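Local coordinates for putative cytoplasmic protein (Enterobacter cloacae, PDB 4HFL), which is a type VI secretion effector, probably an amidase with a papain-like fold that cuts the peptide stems of bacterial cell wall peptidoglycan, at residues A[16-21]-A[108-113]; A[66-69]-A[73-76]; A[90-93]-A[97-100]. One frame throughout, in Å; residues are numbered along the deposited sequence.

Interaction 1 (A[16-21]-A[108-113]); sequences HMRPAF and KADISV
R18 and D110 approach from opposite directions and join in a salt bridge. NH1 of R18 donates to OD2 of D110 at 2.8 Å. The N-H...O angle is 149°, so the bond is moderately bent. OD2 is met on its syn side. The second oxygen, OD1 of D110, stays 3.7 Å from NH2 of R18. The guanidinium and carboxylate planes stand 53° apart, so the two groups do not form a flat two-pronged pair.

Water supplies the second kind of link. Water 1 donates to OD1 of D110 at 2.8 Å. It also donates to the carbonyl O of K108, at 2.7 Å. It accepts a weak bond of 3.3 Å from NH2 of R18. The water thus connects the parts of the pair that do not bond directly.

The R18 chain is extended from CG to NE, and this carries the guanidinium across to the loop. The contact lies at the surface. It ties the loop before helix 21-30 to the entry of edge strand 111-114, where D110 and I111 form a classic beta bulge opposite F172. Backbone atoms of S174, on strand 166-174, bond both partners: its N donates to OD2 of D110, and its O accepts from NH1 of R18.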
loop_
_atom_site.group_PDB
_atom_site.type_symbol
_atom_site.label_atom_id
_atom_site.label_comp_id
_atom_site.label_asym_id
_atom_site.label_seq_id
_atom_site.Cartn_x
_atom_site.Cartn_y
_atom_site.Cartn_z
ATOM N N HIS A 16 -13.976 5.882 -11.906
ATOM C CA HIS A 16 -12.616 6.360 -11.695
ATOM C C HIS A 16 -11.658 5.487 -12.498
ATOM O O HIS A 16 -11.868 4.276 -12.591
ATOM C CB HIS A 16 -12.247 6.260 -10.216
ATOM C CG HIS A 16 -13.154 7.030 -9.305
ATOM N ND1 HIS A 16 -12.766 8.201 -8.689
ATOM C CD2 HIS A 16 -14.417 6.780 -8.880
ATOM C CE1 HIS A 16 -13.752 8.642 -7.928
ATOM N NE2 HIS A 16 -14.765 7.800 -8.028
ATOM N N MET A 17 -10.609 6.080 -13.073
ATOM C CA MET A 17 -9.587 5.270 -13.745
ATOM C C MET A 17 -8.814 4.524 -12.679
ATOM O O MET A 17 -8.711 4.985 -11.536
ATOM C CB MET A 17 -8.618 6.133 -14.571
ATOM C CG MET A 17 -9.212 6.754 -15.837
ATOM S SD MET A 17 -7.884 7.383 -16.909
ATOM C CE MET A 17 -7.216 8.677 -15.837
ATOM N N ARG A 18 -8.288 3.356 -13.031
ATOM C CA ARG A 18 -7.451 2.620 -12.106
ATOM C C ARG A 18 -6.187 2.204 -12.844
ATOM O O ARG A 18 -6.199 2.066 -14.071
ATOM C CB ARG A 18 -8.183 1.395 -11.577
ATOM C CG ARG A 18 -9.457 1.727 -10.766
ATOM C CD ARG A 18 -10.060 0.489 -10.164
ATOM N NE ARG A 18 -11.317 0.788 -9.484
ATOM C CZ ARG A 18 -12.191 -0.130 -9.081
ATOM N NH1 ARG A 18 -11.945 -1.432 -9.265
ATOM N NH2 ARG A 18 -13.308 0.257 -8.488
ATOM N N PRO A 19 -5.098 1.995 -12.102
ATOM C CA PRO A 19 -3.838 1.555 -12.723
ATOM C C PRO A 19 -3.975 0.157 -13.313
ATOM O O PRO A 19 -4.724 -0.666 -12.771
ATOM C CB PRO A 19 -2.864 1.500 -11.530
ATOM C CG PRO A 19 -3.461 2.349 -10.487
ATOM C CD PRO A 19 -4.958 2.234 -10.650
ATOM N N ALA A 20 -3.286 -0.112 -14.417
ATOM C CA ALA A 20 -3.236 -1.465 -14.983
ATOM C C ALA A 20 -2.610 -2.378 -13.933
ATOM O O ALA A 20 -1.697 -1.973 -13.202
ATOM C CB ALA A 20 -2.423 -1.482 -16.288
ATOM N N PHE A 21 -3.115 -3.595 -13.811
ATOM C CA PHE A 21 -2.567 -4.487 -12.806
ATOM C C PHE A 21 -1.085 -4.785 -13.084
ATOM O O PHE A 21 -0.271 -4.845 -12.164
ATOM C CB PHE A 21 -3.362 -5.782 -12.720
ATOM C CG PHE A 21 -2.833 -6.716 -11.676
ATOM C CD1 PHE A 21 -3.036 -6.448 -10.328
ATOM C CD2 PHE A 21 -2.104 -7.840 -12.032
ATOM C CE1 PHE A 21 -2.541 -7.309 -9.356
ATOM C CE2 PHE A 21 -1.607 -8.709 -11.043
ATOM C CZ PHE A 21 -1.829 -8.433 -9.720
ATOM N N LYS A 108 -15.182 3.690 -4.482
ATOM C CA LYS A 108 -15.467 2.705 -3.448
ATOM C C LYS A 108 -14.890 1.335 -3.828
ATOM O O LYS A 108 -14.844 0.960 -5.016
ATOM C CB LYS A 108 -16.972 2.623 -3.169
ATOM C CG LYS A 108 -17.297 1.870 -1.863
ATOM C CD LYS A 108 -18.793 1.870 -1.573
ATOM C CE LYS A 108 -19.103 1.102 -0.289
ATOM N NZ LYS A 108 -18.616 1.796 0.917
ATOM N N ALA A 109 -14.393 0.618 -2.822
ATOM C CA ALA A 109 -13.869 -0.739 -3.010
ATOM C C ALA A 109 -14.895 -1.684 -3.604
ATOM O O ALA A 109 -16.098 -1.590 -3.314
ATOM C CB ALA A 109 -13.404 -1.293 -1.714
ATOM N N ASP A 110 -14.402 -2.610 -4.419
ATOM C CA ASP A 110 -15.234 -3.646 -4.985
ATOM C C ASP A 110 -15.643 -4.640 -3.919
ATOM O O ASP A 110 -16.729 -5.207 -3.985
ATOM C CB ASP A 110 -14.439 -4.389 -6.048
ATOM C CG ASP A 110 -14.215 -3.539 -7.285
ATOM O OD1 ASP A 110 -15.189 -2.883 -7.720
ATOM O OD2 ASP A 110 -13.075 -3.514 -7.779
ATOM N N ILE A 111 -14.746 -4.887 -2.969
ATOM C CA ILE A 111 -15.038 -5.861 -1.918
ATOM C C ILE A 111 -14.482 -5.357 -0.605
ATOM O O ILE A 111 -13.348 -4.896 -0.546
ATOM C CB ILE A 111 -14.384 -7.244 -2.211
ATOM C CG1 ILE A 111 -14.948 -7.850 -3.507
ATOM C CG2 ILE A 111 -14.592 -8.223 -1.033
ATOM C CD1 ILE A 111 -14.154 -9.040 -4.028
ATOM N N SER A 112 -15.282 -5.441 0.450
ATOM C CA SER A 112 -14.788 -5.204 1.807
ATOM C C SER A 112 -15.482 -6.218 2.714
ATOM O O SER A 112 -16.708 -6.216 2.814
ATOM C CB SER A 112 -15.115 -3.774 2.249
ATOM O OG SER A 112 -14.739 -3.558 3.595
ATOM N N VAL A 113 -14.702 -7.095 3.352
ATOM C CA VAL A 113 -15.274 -8.169 4.167
ATOM C C VAL A 113 -14.588 -8.284 5.520
ATOM O O VAL A 113 -13.382 -8.047 5.645
ATOM C CB VAL A 113 -15.191 -9.536 3.463
ATOM C CG1 VAL A 113 -16.162 -9.575 2.285
ATOM C CG2 VAL A 113 -13.736 -9.789 2.984
HETATM O O HOH W 1 -16.177 -0.331 -7.045
#

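Interaction 2 (A[66-69]-A[73-76]); sequences VLNY and PVPS
The side chain of N68 lies across the start of segment 73-76 and overlaps V74. N68, near the end of helix 59-69, bonds the backbone of the loop that follows the helix. This belongs to the helical part of a fold that is probably papain-like, as in clan CA.

OD1 of N68 accepts from the backbone N of V74 at 2.9 Å. The N-H...O angle is 170°, so the hydrogen points almost straight at the oxygen. The donor sits 27° out of the carbonyl plane. Water 2 donates to the same OD1 at 3.1 Å. It also donates to V74 O, at 2.7 Å. It therefore bridges the asparagine to the other backbone polar group of V74. The other branch of the amide, ND2, donates to R90 O on strand 90-92. Bonds on both branches fix the rotation of this buried amide and join the helix to both loop and strand.

Apolar packing accompanies the polar bonds. L67 directs its CB toward the loop, and it also packs on M98, F101 and L102 of helix 95-106. V74 touches M92 on the strand. C-H groups of P73 and V74 pack against the N68 amide as well. CA of P73 lies 3.5 Å from OD1 of N68. With chi1 at 170°, V74 puts CG1 anti to its own N and leaves CG2 beside that N, near the amide that the N bonds. CG2 of V74 rests 4.0 Å from ND2 of N68.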
loop_
_atom_site.group_PDB
_atom_site.type_symbol
_atom_site.label_atom_id
_atom_site.label_comp_id
_atom_site.label_asym_id
_atom_site.label_seq_id
_atom_site.Cartn_x
_atom_site.Cartn_y
_atom_site.Cartn_z
ATOM N N VAL A 66 4.363 3.068 -6.155
ATOM C CA VAL A 66 3.490 2.431 -7.150
ATOM C C VAL A 66 2.495 3.424 -7.734
ATOM O O VAL A 66 2.377 3.549 -8.959
ATOM C CB VAL A 66 2.729 1.213 -6.547
ATOM C CG1 VAL A 66 1.609 0.748 -7.474
ATOM C CG2 VAL A 66 3.706 0.074 -6.267
ATOM N N LEU A 67 1.771 4.123 -6.863
ATOM C CA LEU A 67 0.771 5.086 -7.331
ATOM C C LEU A 67 1.412 6.209 -8.141
ATOM O O LEU A 67 0.887 6.587 -9.177
ATOM C CB LEU A 67 -0.011 5.668 -6.165
ATOM C CG LEU A 67 -0.912 4.675 -5.421
ATOM C CD1 LEU A 67 -1.522 5.328 -4.206
ATOM C CD2 LEU A 67 -1.997 4.184 -6.341
ATOM N N ASN A 68 2.552 6.724 -7.683
ATOM C CA ASN A 68 3.226 7.832 -8.364
ATOM C C ASN A 68 3.625 7.453 -9.759
ATOM O O ASN A 68 3.502 8.257 -10.691
ATOM C CB ASN A 68 4.493 8.270 -7.595
ATOM C CG ASN A 68 4.194 9.266 -6.481
ATOM O OD1 ASN A 68 3.310 10.125 -6.615
ATOM N ND2 ASN A 68 4.931 9.153 -5.369
ATOM N N TYR A 69 4.130 6.234 -9.918
ATOM C CA TYR A 69 4.642 5.867 -11.238
ATOM C C TYR A 69 3.614 5.190 -12.142
ATOM O O TYR A 69 3.893 4.897 -13.306
ATOM C CB TYR A 69 5.958 5.098 -11.110
ATOM C CG TYR A 69 7.094 6.036 -10.765
ATOM C CD1 TYR A 69 7.884 6.593 -11.756
ATOM C CD2 TYR A 69 7.347 6.398 -9.449
ATOM C CE1 TYR A 69 8.921 7.473 -11.443
ATOM C CE2 TYR A 69 8.377 7.268 -9.126
ATOM C CZ TYR A 69 9.158 7.803 -10.126
ATOM O OH TYR A 69 10.174 8.673 -9.791
ATOM N N PRO A 73 -0.572 10.735 -8.868
ATOM C CA PRO A 73 0.449 11.452 -8.099
ATOM C C PRO A 73 -0.008 11.668 -6.663
ATOM O O PRO A 73 -1.120 12.164 -6.457
ATOM C CB PRO A 73 0.595 12.787 -8.861
ATOM C CG PRO A 73 -0.718 12.982 -9.563
ATOM C CD PRO A 73 -1.263 11.596 -9.851
ATOM N N VAL A 74 0.812 11.278 -5.686
ATOM C CA VAL A 74 0.465 11.512 -4.277
ATOM C C VAL A 74 0.376 13.024 -4.045
ATOM O O VAL A 74 1.334 13.752 -4.334
ATOM C CB VAL A 74 1.490 10.856 -3.321
ATOM C CG1 VAL A 74 1.265 11.291 -1.872
ATOM C CG2 VAL A 74 1.437 9.327 -3.440
ATOM N N PRO A 75 -0.779 13.500 -3.537
ATOM C CA PRO A 75 -1.092 14.936 -3.490
ATOM C C PRO A 75 -0.378 15.674 -2.360
ATOM O O PRO A 75 0.204 15.027 -1.488
ATOM C CB PRO A 75 -2.602 14.944 -3.229
ATOM C CG PRO A 75 -2.826 13.712 -2.400
ATOM C CD PRO A 75 -1.841 12.685 -2.912
ATOM N N SER A 76 -0.403 17.007 -2.395
ATOM C CA SER A 76 0.056 17.819 -1.269
ATOM C C SER A 76 -1.178 18.283 -0.503
ATOM O O SER A 76 -1.824 19.267 -0.873
ATOM C CB SER A 76 0.873 19.022 -1.748
ATOM O OG SER A 76 1.515 19.672 -0.665
HETATM O O HOH W 2 3.584 13.086 -5.655
#

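Interaction 3 (A[90-93]-A[97-100]); sequences RYMF and DMIA
M92 reaches from strand 90-92 to helix 95-106 and sets its sulfur against D97 and M98. The motif is a strand that runs through a short turn into a helix, with a side chain near the strand end packed back on the helix. The strand is one half of an antiparallel hairpin with 82-84.

The two methionines differ in shape. M92 is extended beyond CG, with chi2 at -173°. This carries SD out to the helix backbone, where it rests in van der Waals contact. SD of M92 is 3.7 Å from D97 O. It is 3.8 Å from M98 N. The same sulfur is 3.9 Å from CB of D97. The M92 side chain also packs on V74 and Y80.

M98 is folded. Its CG is anti to the backbone N, and the chain then bends at chi2 (53°) and again at chi3 (61°). Its CB does not point at the strand, yet the bends bring CE to 3.9 Å from SD of M92. This is a purely apolar touch, and M98 also packs on S64 of helix 59-69.

D97 adds a polar bridge. Its CB points toward the strand, and its carboxylate accepts on OD2 from A81 N in the loop before strand 82-84. The same oxygen receives a bond from water 3. This water also accepts from F93 N, at 3.1 Å. Its bond to OD2 of D97 is short, at 2.6 Å.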
loop_
_atom_site.group_PDB
_atom_site.type_symbol
_atom_site.label_atom_id
_atom_site.label_comp_id
_atom_site.label_asym_id
_atom_site.label_seq_id
_atom_site.Cartn_x
_atom_site.Cartn_y
_atom_site.Cartn_z
ATOM N N ARG A 90 6.000 12.948 -4.059
ATOM C CA ARG A 90 5.581 12.831 -2.663
ATOM C C ARG A 90 5.319 11.390 -2.215
ATOM O O ARG A 90 4.737 10.578 -2.951
ATOM C CB ARG A 90 4.350 13.707 -2.397
ATOM C CG ARG A 90 4.616 15.206 -2.527
ATOM C CD ARG A 90 3.318 15.980 -2.695
ATOM N NE ARG A 90 3.533 17.427 -2.711
ATOM C CZ ARG A 90 3.768 18.141 -3.813
ATOM N NH1 ARG A 90 3.824 17.540 -4.997
ATOM N NH2 ARG A 90 3.951 19.455 -3.730
ATOM N N TYR A 91 5.754 11.085 -0.994
ATOM C CA TYR A 91 5.638 9.750 -0.432
ATOM C C TYR A 91 4.992 9.800 0.948
ATOM O O TYR A 91 5.460 10.537 1.832
ATOM C CB TYR A 91 7.026 9.100 -0.367
ATOM C CG TYR A 91 7.566 8.782 -1.746
ATOM C CD1 TYR A 91 7.307 7.560 -2.347
ATOM C CD2 TYR A 91 8.310 9.714 -2.458
ATOM C CE1 TYR A 91 7.794 7.270 -3.627
ATOM C CE2 TYR A 91 8.796 9.431 -3.724
ATOM C CZ TYR A 91 8.530 8.210 -4.302
ATOM O OH TYR A 91 9.019 7.929 -5.562
ATOM N N MET A 92 3.902 9.047 1.116
ATOM C CA MET A 92 3.269 8.894 2.428
ATOM C C MET A 92 4.073 7.876 3.221
ATOM O O MET A 92 4.675 6.976 2.633
ATOM C CB MET A 92 1.812 8.420 2.311
ATOM C CG MET A 92 0.898 9.284 1.443
ATOM S SD MET A 92 -0.851 8.769 1.521
ATOM C CE MET A 92 -1.485 9.812 0.193
ATOM N N PHE A 93 4.089 8.021 4.548
ATOM C CA PHE A 93 4.877 7.137 5.398
ATOM C C PHE A 93 4.038 6.573 6.564
ATOM O O PHE A 93 4.555 5.817 7.392
ATOM C CB PHE A 93 6.133 7.856 5.907
ATOM C CG PHE A 93 5.841 9.125 6.658
ATOM C CD1 PHE A 93 5.633 9.098 8.035
ATOM C CD2 PHE A 93 5.769 10.341 5.993
ATOM C CE1 PHE A 93 5.364 10.260 8.739
ATOM C CE2 PHE A 93 5.506 11.509 6.688
ATOM C CZ PHE A 93 5.295 11.466 8.069
ATOM N N ASP A 97 -2.868 6.715 6.343
ATOM C CA ASP A 97 -3.017 7.749 5.324
ATOM C C ASP A 97 -3.179 7.138 3.933
ATOM O O ASP A 97 -3.980 7.613 3.128
ATOM C CB ASP A 97 -1.807 8.684 5.327
ATOM C CG ASP A 97 -1.725 9.547 6.579
ATOM O OD1 ASP A 97 -2.739 9.685 7.296
ATOM O OD2 ASP A 97 -0.641 10.109 6.830
ATOM N N MET A 98 -2.407 6.095 3.642
ATOM C CA MET A 98 -2.518 5.424 2.348
ATOM C C MET A 98 -3.901 4.770 2.245
ATOM O O MET A 98 -4.596 4.869 1.215
ATOM C CB MET A 98 -1.407 4.381 2.207
ATOM C CG MET A 98 -1.455 3.556 0.925
ATOM S SD MET A 98 -1.537 4.556 -0.586
ATOM C CE MET A 98 0.003 5.487 -0.486
ATOM N N ILE A 99 -4.292 4.128 3.346
ATOM C CA ILE A 99 -5.584 3.461 3.454
ATOM C C ILE A 99 -6.732 4.443 3.215
ATOM O O ILE A 99 -7.667 4.137 2.473
ATOM C CB ILE A 99 -5.720 2.731 4.823
ATOM C CG1 ILE A 99 -4.820 1.479 4.844
ATOM C CG2 ILE A 99 -7.146 2.342 5.083
ATOM C CD1 ILE A 99 -4.818 0.703 6.182
ATOM N N ALA A 100 -6.659 5.627 3.823
ATOM C CA ALA A 100 -7.670 6.670 3.586
ATOM C C ALA A 100 -7.614 7.226 2.160
ATOM O O ALA A 100 -8.638 7.537 1.556
ATOM C CB ALA A 100 -7.515 7.786 4.602
HETATM O O HOH W 3 1.546 9.453 5.546
#

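In the fold
Interaction 1 is a surface contact, while interactions 2 and 3 are buried. Interactions 2 and 3 lie close, with centres about 9 Å apart, and they touch: CB of V74 packs on the backbone O of R90. Together they join helix 59-69, strand 90-92 and helix 95-106. Interaction 1 is centred about 16 Å from the centre of interaction 2 and about 17 Å from that of interaction 3. It instead fixes the loop before helix 21-30 to the edge of the four-stranded sheet. The chemistry differs with place: a salt bridge at the surface, a side-chain amide bonding backbone in interaction 2, and methionine packing beside a carboxylate bridged by water to the strand-end backbone in interaction 3. Water bridges occur in all three.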